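Local coordinates for XRE family transcriptional regulator (Pseudomonas putida, PDB 6F8H), which is the antitoxin GraA of the HigA type, a helix-turn-helix protein that probably counters the toxin GraT and binds operator DNA, at residues Arg38-Ala43 against Ser66-Thr71; Ile15-Ile20 against Gly55-Asp60; Phe31-Leu36 against Thr46-Leu51; Glu23-Glu28 against Pro73-Asn78. All coordinates share one frame; numbering follows the deposited sequence.

In the fold
All four contacts tie together the compact helical bundle at the N-terminal side of the chain. Interactions 1 and 2 are buried, whereas 3 and 4 are partly open to solvent. Helix 59-69 serves both buried contacts, helix 33-40 serves interactions 1 and 3, and helix 17-29 serves 2 and 4. Their chemistry follows their place: small apolar groups and a thiol in interaction 1, a histidine-capped helix start against a glycine-rich turn in 2, aliphatic branches bordered by an asparagine in 3, and oblique aromatic rings in 4. Interactions 1 and 3 meet through Leu40 and Val47, and each of the four also lies near the second subunit.

Interaction 1 of 4, residues Arg38-Ala43 against Ser66-Thr71; sequences RALGVA and SICLDT
Leu40 and Cys68 bring their CA atoms to 6.2 Å at the point where the C-terminal end of helix 33-40 meets that of helix 59-69. The small cysteine is the shared partner of two neighbouring residues. Its CB takes the closest touch, 3.5 Å from Leu40 CD2, while Cys68 SG lies 3.7 Å from the methyl CB of Ala39. With SG anti to the backbone N (chi1 -180°), the sulfur extends toward helix 33-40, and Leu40 CD2 is also near it at 3.9 Å. Leu40 therefore reaches the cysteine with one methyl branch; its other branch, CD1, packs on Val47 of helix 44-51. All three touching residues are buried, and the interface between the segments is wholly apolar. Just beyond it helix 33-40 ends in a Schellman motif: Gly41, with positive phi (70°), is the C-prime residue, its N bonded to Arg38 O and Val42 N bonded to Ala37 O. Arg64 of helix 59-69 adds a hydrogen bond from NH1 to Leu40 O at this helix end. The second subunit joins in: its Leu103 packs on Ala39, its Gln101 on Cys68, and the backbones of Ala39 and Cys68 are hydrogen-bonded to it. Here the first helix of the helix-turn-helix unit, helix 33-40, packs by its C-terminal end on helix 59-69, as in the all-helical DNA-binding domain of XRE-family regulators.

Interaction 2 of 4, residues Ile15-Ile20 against Gly55-Asp60; sequences IHPGEI and GGVSAD
His16 and Pro17, at the start of helix 17-29, pack against Gly55 and Val57 of the turn leading into helix 59-69, a buried contact between a helix N-terminus and a turn near the centre of the chain. In this XRE-type helix-turn-helix fold it joins the N-terminal end of the first bundle helix to the segment that follows helix 44-51. Two patches make the interface. In the apolar one, Pro17 CB meets Val57 CG2 at 3.7 Å, the two side chains passing antiparallel to each other. The other is polar: the carbonyl oxygen of Gly55 lies at the edge of the imidazole, near the ring plane, 3.2 Å from His16 CE1 and 3.3 Å from His16 NE2. Helix 73-99 adds to the contact: Val57 N is hydrogen-bonded to Gln80 OE1, and Phe83 meets the His16 ring edge-to-face. Ser58 caps helix 59-69 through Met61 N, so both segments carry an N-cap. Placed with CG anti to the backbone N (chi1 -163°), the imidazole folds back beside the first helical turn; Pro17 CD, from the next residue, lies 3.3 Å from the ring plane, nearer its margin than its middle. The ring is held as N-cap by the bond from Gly18 N to His16 ND1, 2.9 Å with an N-H...N angle of 161°, the donor 14° out of the ring plane.

Interaction 3 of 4, residues Phe31-Leu36 against Thr46-Leu51; sequences FSAAAL and TVNNIL
Leu36 and Val47 form the tight, buried half of this contact, while Ala33 and Asn48 meet on its more open side. On the inner side Leu36 CD2 lies 3.8 Å from Val47 CG1, the two side chains running obliquely across each other. The valine turns CG1 anti to its backbone N (chi1 177°), and the same methyl stands 3.8 Å from the carbonyl oxygen of Ala33. Further apolar cover comes from Leu21 of helix 17-29 on Leu36, and from Leu103 of the second subunit. Ala33 belongs to both halves: its CA is 6.2 Å from that of Val47, and its CB touches both Leu51 and Asn48, which reach it from directions roughly at right angles. Leu51 CD1 approaches this methyl at 3.9 Å. Toward solvent the packing gives way to a polar group, with Asn48 OD1 only 3.2 Å from Ala33 CB, a close approach of an amide oxygen to a methyl. Ser32 precedes the helix as its N-cap; its OG accepts from Ala35 N at 2.9 Å with an N-H...O angle of 162°, fixing the first turn that carries Ala33. Two short helices joined by a tight turn and packed through an apolar face make up the helix-turn-helix motif; helix 44-51 is in the position of the recognition helix and probably faces DNA.

Interaction 4 of 4, residues Glu23-Glu28 against Pro73-Asn78; sequences EEFQKE and PEFWLN
Phe25 meets Trp76 as the main pair, the two side chains reaching toward each other from their helices. Phe25 CE1 lies 3.7 Å from both Trp76 CH2 and Trp76 CZ2, with Phe25 CD1 3.9 Å from Trp76 CH2 and Phe25 CZ 4.0 Å from Trp76 CZ2, so one side of the phenyl ring lies along the CZ2-CH2 bond of the indole. The planes are inclined at 47°, an oblique arrangement, with the Phe25 and six-membered Trp76 ring centroids 5.4 Å apart. Phe75 adds a lighter touch, its CE2 4.1 Å from Phe25 CE1. The backbones are far apart: the nearest CA atoms, those of Phe25 and Trp76, are separated by 12.4 Å, and the aromatic rings bridge that distance between helices 17-29 and 73-99 of the XRE-type five-helix bundle. Phe75 CD2 lies over the middle of one indole face, 3.6 Å from its plane, while Trp76 NE1 is at the edge of the Phe75 ring. Because Phe75 has CG anti to the backbone N (chi1 172°) and Trp76 has it anti to the carbonyl carbon (chi1 -63°), the two consecutive rings lie against each other and both reach Phe25. The indole N-H is further held by a weak hydrogen bond to Thr71 OG1, and Leu65 and Leu21 pack on the ring. Residues 23-26 make a pi-helical turn, and the Phe25 ring rests on Ile20 and Thr71.

Interaction 1 of 4, residues Arg38-Ala43 against Ser66-Thr71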
loop_
_atom_site.group_PDB
_atom_site.type_symbol
_atom_site.label_atom_id
_atom_site.label_comp_id
_atom_site.label_asym_id
_atom_site.label_seq_id
_atom_site.Cartn_x
_atom_site.Cartn_y
_atom_site.Cartn_z
ATOM N N ARG A 38 10.319 -15.234 -15.004
ATOM C CA ARG A 38 9.730 -16.486 -15.467
ATOM C C ARG A 38 9.017 -17.227 -14.323
ATOM O O ARG A 38 7.896 -17.720 -14.499
ATOM C CB ARG A 38 10.781 -17.401 -16.088
ATOM C CG ARG A 38 10.163 -18.691 -16.667
ATOM C CD ARG A 38 11.192 -19.735 -17.095
ATOM N NE ARG A 38 12.288 -19.139 -17.865
ATOM C CZ ARG A 38 13.170 -19.832 -18.583
ATOM N NH1 ARG A 38 13.073 -21.160 -18.654
ATOM N NH2 ARG A 38 14.139 -19.197 -19.236
ATOM N N ALA A 39 9.655 -17.293 -13.151
ATOM C CA ALA A 39 9.058 -18.007 -12.029
ATOM C C ALA A 39 7.838 -17.257 -11.484
ATOM O O ALA A 39 6.850 -17.874 -11.070
ATOM C CB ALA A 39 10.099 -18.243 -10.923
ATOM N N LEU A 40 7.906 -15.927 -11.494
ATOM C CA LEU A 40 6.780 -15.076 -11.090
ATOM C C LEU A 40 5.591 -15.123 -12.042
ATOM O O LEU A 40 4.477 -14.740 -11.670
ATOM C CB LEU A 40 7.232 -13.622 -10.957
ATOM C CG LEU A 40 8.175 -13.284 -9.797
ATOM C CD1 LEU A 40 8.597 -11.798 -9.827
ATOM C CD2 LEU A 40 7.508 -13.633 -8.477
ATOM N N GLY A 41 5.826 -15.575 -13.271
ATOM C CA GLY A 41 4.808 -15.519 -14.311
ATOM C C GLY A 41 4.520 -14.092 -14.770
ATOM O O GLY A 41 3.399 -13.784 -15.146
ATOM N N VAL A 42 5.521 -13.216 -14.707
ATOM C CA VAL A 42 5.387 -11.832 -15.174
ATOM C C VAL A 42 6.457 -11.511 -16.213
ATOM O O VAL A 42 7.357 -12.307 -16.466
ATOM C CB VAL A 42 5.503 -10.776 -14.017
ATOM C CG1 VAL A 42 4.541 -11.096 -12.886
ATOM C CG2 VAL A 42 6.951 -10.678 -13.493
ATOM N N ALA A 43 6.346 -10.328 -16.803
ATOM C CA ALA A 43 7.288 -9.871 -17.819
ATOM C C ALA A 43 8.567 -9.390 -17.154
ATOM O O ALA A 43 8.517 -8.803 -16.087
ATOM C CB ALA A 43 6.664 -8.749 -18.661
ATOM N N SER A 66 5.283 -13.959 -2.870
ATOM C CA SER A 66 5.125 -14.801 -1.692
ATOM C C SER A 66 5.158 -16.289 -2.063
ATOM O O SER A 66 5.775 -17.098 -1.374
ATOM C CB SER A 66 3.820 -14.472 -0.978
ATOM O OG SER A 66 2.708 -14.903 -1.724
ATOM N N ILE A 67 4.483 -16.653 -3.152
ATOM C CA ILE A 67 4.544 -18.030 -3.617
ATOM C C ILE A 67 5.939 -18.358 -4.110
ATOM O O ILE A 67 6.525 -19.364 -3.725
ATOM C CB ILE A 67 3.523 -18.308 -4.745
ATOM C CG1 ILE A 67 2.111 -18.167 -4.197
ATOM C CG2 ILE A 67 3.699 -19.719 -5.275
ATOM C CD1 ILE A 67 1.055 -18.433 -5.220
ATOM N N CYS A 68 6.474 -17.477 -4.942
ATOM C CA CYS A 68 7.732 -17.733 -5.620
ATOM C C CYS A 68 8.917 -17.804 -4.661
ATOM O O CYS A 68 9.810 -18.637 -4.836
ATOM C CB CYS A 68 7.976 -16.652 -6.685
ATOM S SG CYS A 68 9.499 -16.860 -7.596
ATOM N N LEU A 69 8.925 -16.948 -3.640
ATOM C CA LEU A 69 10.099 -16.844 -2.771
ATOM C C LEU A 69 9.849 -17.307 -1.337
ATOM O O LEU A 69 10.722 -17.141 -0.484
ATOM C CB LEU A 69 10.621 -15.396 -2.741
ATOM C CG LEU A 69 10.996 -14.713 -4.054
ATOM C CD1 LEU A 69 11.229 -13.226 -3.836
ATOM C CD2 LEU A 69 12.233 -15.366 -4.664
ATOM N N ASP A 70 8.666 -17.866 -1.079
ATOM C CA ASP A 70 8.308 -18.400 0.246
ATOM C C ASP A 70 8.191 -17.338 1.348
ATOM O O ASP A 70 8.804 -17.459 2.414
ATOM C CB ASP A 70 9.316 -19.466 0.691
ATOM C CG ASP A 70 9.205 -20.747 -0.110
ATOM O OD1 ASP A 70 8.059 -21.161 -0.389
ATOM O OD2 ASP A 70 10.258 -21.333 -0.456
ATOM N N THR A 71 7.386 -16.312 1.100
ATOM C CA THR A 71 7.127 -15.296 2.117
ATOM C C THR A 71 5.633 -15.138 2.256
ATOM O O THR A 71 4.876 -15.771 1.529
ATOM C CB THR A 71 7.726 -13.929 1.746
ATOM O OG1 THR A 71 6.950 -13.363 0.686
ATOM C CG2 THR A 71 9.169 -14.071 1.303
#

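Interaction 2 of 4, residues Ile15-Ile20 against Gly55-Asp60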
loop_
_atom_site.group_PDB
_atom_site.type_symbol
_atom_site.label_atom_id
_atom_site.label_comp_id
_atom_site.label_asym_id
_atom_site.label_seq_id
_atom_site.Cartn_x
_atom_site.Cartn_y
_atom_site.Cartn_z
ATOM N N ILE A 15 13.084 2.594 2.635
ATOM C CA ILE A 15 13.570 1.351 2.043
ATOM C C ILE A 15 12.623 0.809 0.967
ATOM O O ILE A 15 11.549 0.290 1.272
ATOM C CB ILE A 15 13.766 0.262 3.105
ATOM C CG1 ILE A 15 14.613 0.804 4.258
ATOM C CG2 ILE A 15 14.396 -0.967 2.474
ATOM C CD1 ILE A 15 16.019 1.245 3.823
ATOM N N HIS A 16 13.021 0.923 -0.292
ATOM C CA HIS A 16 12.196 0.370 -1.359
ATOM C C HIS A 16 12.193 -1.171 -1.304
ATOM O O HIS A 16 13.227 -1.792 -1.076
ATOM C CB HIS A 16 12.683 0.858 -2.722
ATOM C CG HIS A 16 11.677 0.679 -3.812
ATOM N ND1 HIS A 16 11.483 -0.527 -4.451
ATOM C CD2 HIS A 16 10.799 1.546 -4.362
ATOM C CE1 HIS A 16 10.525 -0.396 -5.352
ATOM N NE2 HIS A 16 10.098 0.854 -5.325
ATOM N N PRO A 17 11.023 -1.789 -1.511
ATOM C CA PRO A 17 10.948 -3.255 -1.547
ATOM C C PRO A 17 11.961 -3.862 -2.505
ATOM O O PRO A 17 12.471 -4.950 -2.250
ATOM C CB PRO A 17 9.507 -3.524 -2.022
ATOM C CG PRO A 17 8.740 -2.324 -1.549
ATOM C CD PRO A 17 9.696 -1.155 -1.666
ATOM N N GLY A 18 12.283 -3.146 -3.581
ATOM C CA GLY A 18 13.259 -3.634 -4.540
ATOM C C GLY A 18 14.638 -3.761 -3.909
ATOM O O GLY A 18 15.437 -4.625 -4.280
ATOM N N GLU A 19 14.929 -2.902 -2.944
ATOM C CA GLU A 19 16.210 -3.013 -2.236
ATOM C C GLU A 19 16.268 -4.336 -1.467
ATOM O O GLU A 19 17.281 -5.041 -1.504
ATOM C CB GLU A 19 16.424 -1.831 -1.285
ATOM C CG GLU A 19 17.671 -1.954 -0.388
ATOM C CD GLU A 19 17.917 -0.713 0.475
ATOM O OE1 GLU A 19 17.902 0.403 -0.067
ATOM O OE2 GLU A 19 18.117 -0.854 1.696
ATOM N N ILE A 20 15.181 -4.673 -0.781
ATOM C CA ILE A 20 15.105 -5.966 -0.091
ATOM C C ILE A 20 15.183 -7.108 -1.113
ATOM O O ILE A 20 15.932 -8.079 -0.923
ATOM C CB ILE A 20 13.823 -6.089 0.741
ATOM C CG1 ILE A 20 13.778 -5.002 1.820
ATOM C CG2 ILE A 20 13.704 -7.479 1.390
ATOM C CD1 ILE A 20 15.006 -4.983 2.701
ATOM N N GLY A 55 9.591 0.913 -9.904
ATOM C CA GLY A 55 8.172 0.599 -9.852
ATOM C C GLY A 55 7.828 -0.019 -8.514
ATOM O O GLY A 55 8.675 -0.682 -7.909
ATOM N N GLY A 56 6.598 0.196 -8.050
ATOM C CA GLY A 56 6.173 -0.333 -6.762
ATOM C C GLY A 56 5.716 -1.776 -6.864
ATOM O O GLY A 56 5.627 -2.340 -7.956
ATOM N N VAL A 57 5.412 -2.370 -5.720
ATOM C CA VAL A 57 4.896 -3.730 -5.676
ATOM C C VAL A 57 3.382 -3.709 -5.523
ATOM O O VAL A 57 2.874 -3.178 -4.562
ATOM C CB VAL A 57 5.526 -4.530 -4.516
ATOM C CG1 VAL A 57 4.907 -5.939 -4.398
ATOM C CG2 VAL A 57 7.071 -4.566 -4.666
ATOM N N SER A 58 2.660 -4.297 -6.477
ATOM C CA SER A 58 1.202 -4.332 -6.421
ATOM C C SER A 58 0.710 -5.528 -5.611
ATOM O O SER A 58 1.491 -6.415 -5.264
ATOM C CB SER A 58 0.619 -4.398 -7.834
ATOM O OG SER A 58 0.914 -5.657 -8.412
ATOM N N ALA A 59 -0.589 -5.574 -5.345
ATOM C CA ALA A 59 -1.145 -6.705 -4.605
ATOM C C ALA A 59 -0.925 -8.015 -5.380
ATOM O O ALA A 59 -0.543 -9.036 -4.800
ATOM C CB ALA A 59 -2.621 -6.483 -4.315
ATOM N N ASP A 60 -1.134 -7.969 -6.692
ATOM C CA ASP A 60 -0.861 -9.126 -7.554
ATOM C C ASP A 60 0.602 -9.566 -7.451
ATOM O O ASP A 60 0.905 -10.752 -7.293
ATOM C CB ASP A 60 -1.218 -8.792 -9.017
ATOM C CG ASP A 60 -1.129 -10.009 -9.941
ATOM O OD1 ASP A 60 -0.046 -10.275 -10.503
ATOM O OD2 ASP A 60 -2.152 -10.703 -10.114
#

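Interaction 3 of 4, residues Phe31-Leu36 against Thr46-Leu51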
loop_
_atom_site.group_PDB
_atom_site.type_symbol
_atom_site.label_atom_id
_atom_site.label_comp_id
_atom_site.label_asym_id
_atom_site.label_seq_id
_atom_site.Cartn_x
_atom_site.Cartn_y
_atom_site.Cartn_z
ATOM N N PHE A 31 19.777 -15.360 -8.643
ATOM C CA PHE A 31 18.943 -15.366 -9.844
ATOM C C PHE A 31 19.141 -14.110 -10.697
ATOM O O PHE A 31 19.483 -13.035 -10.178
ATOM C CB PHE A 31 17.455 -15.531 -9.480
ATOM C CG PHE A 31 16.917 -14.475 -8.528
ATOM C CD1 PHE A 31 16.700 -13.162 -8.954
ATOM C CD2 PHE A 31 16.602 -14.803 -7.216
ATOM C CE1 PHE A 31 16.197 -12.204 -8.088
ATOM C CE2 PHE A 31 16.091 -13.858 -6.346
ATOM C CZ PHE A 31 15.890 -12.550 -6.779
ATOM N N SER A 32 18.932 -14.258 -12.007
ATOM C CA SER A 32 18.830 -13.112 -12.913
ATOM C C SER A 32 17.421 -12.520 -12.839
ATOM O O SER A 32 16.500 -13.152 -12.316
ATOM C CB SER A 32 19.140 -13.512 -14.365
ATOM O OG SER A 32 18.069 -14.262 -14.916
ATOM N N ALA A 33 17.248 -11.319 -13.386
ATOM C CA ALA A 33 15.929 -10.699 -13.429
ATOM C C ALA A 33 14.969 -11.538 -14.255
ATOM O O ALA A 33 13.794 -11.704 -13.897
ATOM C CB ALA A 33 16.023 -9.281 -13.992
ATOM N N ALA A 34 15.469 -12.058 -15.373
ATOM C CA ALA A 34 14.662 -12.892 -16.257
ATOM C C ALA A 34 14.271 -14.197 -15.579
ATOM O O ALA A 34 13.127 -14.659 -15.711
ATOM C CB ALA A 34 15.410 -13.176 -17.562
ATOM N N ALA A 35 15.210 -14.802 -14.858
ATOM C CA ALA A 35 14.880 -16.017 -14.116
ATOM C C ALA A 35 13.756 -15.749 -13.106
ATOM O O ALA A 35 12.781 -16.516 -13.015
ATOM C CB ALA A 35 16.108 -16.572 -13.424
ATOM N N LEU A 36 13.848 -14.637 -12.381
ATOM C CA LEU A 36 12.812 -14.326 -11.389
ATOM C C LEU A 36 11.467 -14.113 -12.070
ATOM O O LEU A 36 10.435 -14.643 -11.627
ATOM C CB LEU A 36 13.199 -13.093 -10.564
ATOM C CG LEU A 36 12.193 -12.704 -9.497
ATOM C CD1 LEU A 36 11.926 -13.860 -8.497
ATOM C CD2 LEU A 36 12.642 -11.443 -8.787
ATOM N N THR A 46 8.889 -5.660 -15.756
ATOM C CA THR A 46 8.256 -5.438 -14.460
ATOM C C THR A 46 9.252 -5.702 -13.322
ATOM O O THR A 46 9.431 -4.862 -12.437
ATOM C CB THR A 46 7.023 -6.336 -14.259
ATOM O OG1 THR A 46 6.165 -6.262 -15.409
ATOM C CG2 THR A 46 6.259 -5.885 -13.043
ATOM N N VAL A 47 9.911 -6.858 -13.367
ATOM C CA VAL A 47 10.936 -7.203 -12.381
ATOM C C VAL A 47 12.080 -6.203 -12.423
ATOM O O VAL A 47 12.541 -5.750 -11.380
ATOM C CB VAL A 47 11.501 -8.622 -12.601
ATOM C CG1 VAL A 47 12.610 -8.909 -11.598
ATOM C CG2 VAL A 47 10.410 -9.650 -12.468
ATOM N N ASN A 48 12.513 -5.842 -13.637
ATOM C CA ASN A 48 13.586 -4.860 -13.808
ATOM C C ASN A 48 13.265 -3.559 -13.093
ATOM O O ASN A 48 14.116 -3.010 -12.410
ATOM C CB ASN A 48 13.854 -4.577 -15.295
ATOM C CG ASN A 48 14.713 -5.643 -15.945
ATOM O OD1 ASN A 48 15.438 -6.365 -15.260
ATOM N ND2 ASN A 48 14.649 -5.740 -17.276
ATOM N N ASN A 49 12.039 -3.073 -13.264
ATOM C CA ASN A 49 11.592 -1.854 -12.580
ATOM C C ASN A 49 11.664 -1.935 -11.053
ATOM O O ASN A 49 12.044 -0.975 -10.371
ATOM C CB ASN A 49 10.160 -1.529 -12.970
ATOM C CG ASN A 49 10.053 -0.956 -14.353
ATOM O OD1 ASN A 49 11.063 -0.625 -14.985
ATOM N ND2 ASN A 49 8.827 -0.826 -14.839
ATOM N N ILE A 50 11.291 -3.081 -10.503
ATOM C CA ILE A 50 11.243 -3.182 -9.052
ATOM C C ILE A 50 12.676 -3.262 -8.491
ATOM O O ILE A 50 13.009 -2.555 -7.537
ATOM C CB ILE A 50 10.358 -4.367 -8.618
ATOM C CG1 ILE A 50 8.896 -4.007 -8.948
ATOM C CG2 ILE A 50 10.556 -4.662 -7.119
ATOM C CD1 ILE A 50 7.896 -5.137 -8.922
ATOM N N LEU A 51 13.527 -4.068 -9.121
ATOM C CA LEU A 51 14.931 -4.209 -8.716
ATOM C C LEU A 51 15.703 -2.882 -8.761
ATOM O O LEU A 51 16.596 -2.648 -7.939
ATOM C CB LEU A 51 15.637 -5.247 -9.605
ATOM C CG LEU A 51 15.238 -6.719 -9.421
ATOM C CD1 LEU A 51 15.910 -7.616 -10.453
ATOM C CD2 LEU A 51 15.556 -7.213 -8.004
#

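Interaction 4 of 4, residues Glu23-Glu28 against Pro73-Asn78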
loop_
_atom_site.group_PDB
_atom_site.type_symbol
_atom_site.label_atom_id
_atom_site.label_comp_id
_atom_site.label_asym_id
_atom_site.label_seq_id
_atom_site.Cartn_x
_atom_site.Cartn_y
_atom_site.Cartn_z
ATOM N N GLU A 23 18.937 -7.001 -2.323
ATOM C CA GLU A 23 20.036 -7.192 -1.356
ATOM C C GLU A 23 19.924 -8.498 -0.579
ATOM O O GLU A 23 20.943 -9.104 -0.256
ATOM C CB GLU A 23 20.106 -6.039 -0.360
ATOM C CG GLU A 23 20.519 -4.716 -0.952
ATOM C CD GLU A 23 21.940 -4.728 -1.488
ATOM O OE1 GLU A 23 22.767 -5.540 -1.012
ATOM O OE2 GLU A 23 22.231 -3.918 -2.393
ATOM N N GLU A 24 18.699 -8.930 -0.277
ATOM C CA GLU A 24 18.513 -10.094 0.573
ATOM C C GLU A 24 18.183 -11.357 -0.216
ATOM O O GLU A 24 18.648 -12.439 0.128
ATOM C CB GLU A 24 17.418 -9.824 1.608
ATOM C CG GLU A 24 17.671 -8.573 2.439
ATOM C CD GLU A 24 16.943 -8.597 3.769
ATOM O OE1 GLU A 24 16.424 -9.676 4.129
ATOM O OE2 GLU A 24 16.887 -7.549 4.460
ATOM N N PHE A 25 17.382 -11.233 -1.268
ATOM C CA PHE A 25 16.992 -12.411 -2.033
ATOM C C PHE A 25 17.906 -12.651 -3.219
ATOM O O PHE A 25 18.480 -13.731 -3.341
ATOM C CB PHE A 25 15.531 -12.295 -2.487
ATOM C CG PHE A 25 14.571 -12.435 -1.366
ATOM C CD1 PHE A 25 14.241 -11.349 -0.585
ATOM C CD2 PHE A 25 14.040 -13.677 -1.044
ATOM C CE1 PHE A 25 13.367 -11.482 0.487
ATOM C CE2 PHE A 25 13.173 -13.821 0.024
ATOM C CZ PHE A 25 12.835 -12.722 0.796
ATOM N N GLN A 26 18.071 -11.644 -4.075
ATOM C CA GLN A 26 18.874 -11.809 -5.281
ATOM C C GLN A 26 20.358 -12.063 -5.024
ATOM O O GLN A 26 20.928 -13.021 -5.568
ATOM C CB GLN A 26 18.744 -10.592 -6.201
ATOM C CG GLN A 26 19.400 -10.858 -7.535
ATOM C CD GLN A 26 19.230 -9.728 -8.515
ATOM O OE1 GLN A 26 19.100 -8.561 -8.127
ATOM N NE2 GLN A 26 19.217 -10.064 -9.798
ATOM N N LYS A 27 20.981 -11.203 -4.218
ATOM C CA LYS A 27 22.434 -11.255 -3.998
ATOM C C LYS A 27 22.867 -12.635 -3.517
ATOM O O LYS A 27 23.939 -13.120 -3.868
ATOM C CB LYS A 27 22.869 -10.185 -2.992
ATOM C CG LYS A 27 24.301 -10.327 -2.463
ATOM C CD LYS A 27 24.515 -9.434 -1.230
ATOM C CE LYS A 27 25.945 -9.528 -0.688
ATOM N NZ LYS A 27 26.039 -10.393 0.522
ATOM N N GLU A 28 22.003 -13.265 -2.730
ATOM C CA GLU A 28 22.252 -14.594 -2.220
ATOM C C GLU A 28 21.900 -15.697 -3.226
ATOM O O GLU A 28 22.791 -16.397 -3.708
ATOM C CB GLU A 28 21.466 -14.800 -0.931
ATOM C CG GLU A 28 21.332 -16.242 -0.541
ATOM C CD GLU A 28 20.319 -16.452 0.564
ATOM O OE1 GLU A 28 19.571 -15.497 0.887
ATOM O OE2 GLU A 28 20.278 -17.580 1.103
ATOM N N PRO A 73 2.474 -12.470 1.587
ATOM C CA PRO A 73 2.386 -11.331 0.680
ATOM C C PRO A 73 2.329 -10.008 1.464
ATOM O O PRO A 73 2.694 -8.974 0.911
ATOM C CB PRO A 73 1.098 -11.603 -0.102
ATOM C CG PRO A 73 0.259 -12.390 0.832
ATOM C CD PRO A 73 1.209 -13.232 1.654
ATOM N N GLU A 74 1.933 -10.052 2.738
ATOM C CA GLU A 74 1.963 -8.849 3.571
ATOM C C GLU A 74 3.396 -8.309 3.705
ATOM O O GLU A 74 3.596 -7.096 3.724
ATOM C CB GLU A 74 1.359 -9.122 4.954
ATOM C CG GLU A 74 -0.184 -9.172 4.971
ATOM C CD GLU A 74 -0.752 -10.503 4.485
ATOM O OE1 GLU A 74 0.037 -11.422 4.160
ATOM O OE2 GLU A 74 -1.995 -10.627 4.444
ATOM N N PHE A 75 4.380 -9.208 3.757
ATOM C CA PHE A 75 5.792 -8.806 3.875
ATOM C C PHE A 75 6.138 -7.766 2.815
ATOM O O PHE A 75 6.722 -6.724 3.122
ATOM C CB PHE A 75 6.717 -10.030 3.761
ATOM C CG PHE A 75 8.193 -9.694 3.681
ATOM C CD1 PHE A 75 8.889 -9.277 4.809
ATOM C CD2 PHE A 75 8.888 -9.820 2.479
ATOM C CE1 PHE A 75 10.247 -8.981 4.738
ATOM C CE2 PHE A 75 10.255 -9.524 2.403
ATOM C CZ PHE A 75 10.930 -9.099 3.538
ATOM N N TRP A 76 5.731 -8.034 1.576
ATOM C CA TRP A 76 6.035 -7.137 0.463
ATOM C C TRP A 76 5.213 -5.850 0.467
ATOM O O TRP A 76 5.779 -4.777 0.279
ATOM C CB TRP A 76 5.875 -7.888 -0.873
ATOM C CG TRP A 76 6.875 -9.017 -0.943
ATOM C CD1 TRP A 76 6.628 -10.355 -0.777
ATOM C CD2 TRP A 76 8.294 -8.891 -1.119
ATOM N NE1 TRP A 76 7.803 -11.068 -0.872
ATOM C CE2 TRP A 76 8.841 -10.193 -1.087
ATOM C CE3 TRP A 76 9.156 -7.805 -1.321
ATOM C CZ2 TRP A 76 10.214 -10.437 -1.236
ATOM C CZ3 TRP A 76 10.525 -8.050 -1.476
ATOM C CH2 TRP A 76 11.037 -9.352 -1.438
ATOM N N LEU A 77 3.900 -5.944 0.673
ATOM C CA LEU A 77 3.046 -4.759 0.662
ATOM C C LEU A 77 3.320 -3.854 1.864
ATOM O O LEU A 77 3.215 -2.635 1.757
ATOM C CB LEU A 77 1.562 -5.143 0.640
ATOM C CG LEU A 77 1.015 -5.729 -0.666
ATOM C CD1 LEU A 77 -0.492 -5.529 -0.777
ATOM C CD2 LEU A 77 1.712 -5.106 -1.849
ATOM N N ASN A 78 3.664 -4.446 3.005
ATOM C CA ASN A 78 4.069 -3.635 4.150
ATOM C C ASN A 78 5.394 -2.914 3.890
ATOM O O ASN A 78 5.588 -1.796 4.350
ATOM C CB ASN A 78 4.155 -4.488 5.421
ATOM C CG ASN A 78 2.790 -4.982 5.875
ATOM O OD1 ASN A 78 1.759 -4.507 5.398
ATOM N ND2 ASN A 78 2.776 -5.916 6.810
#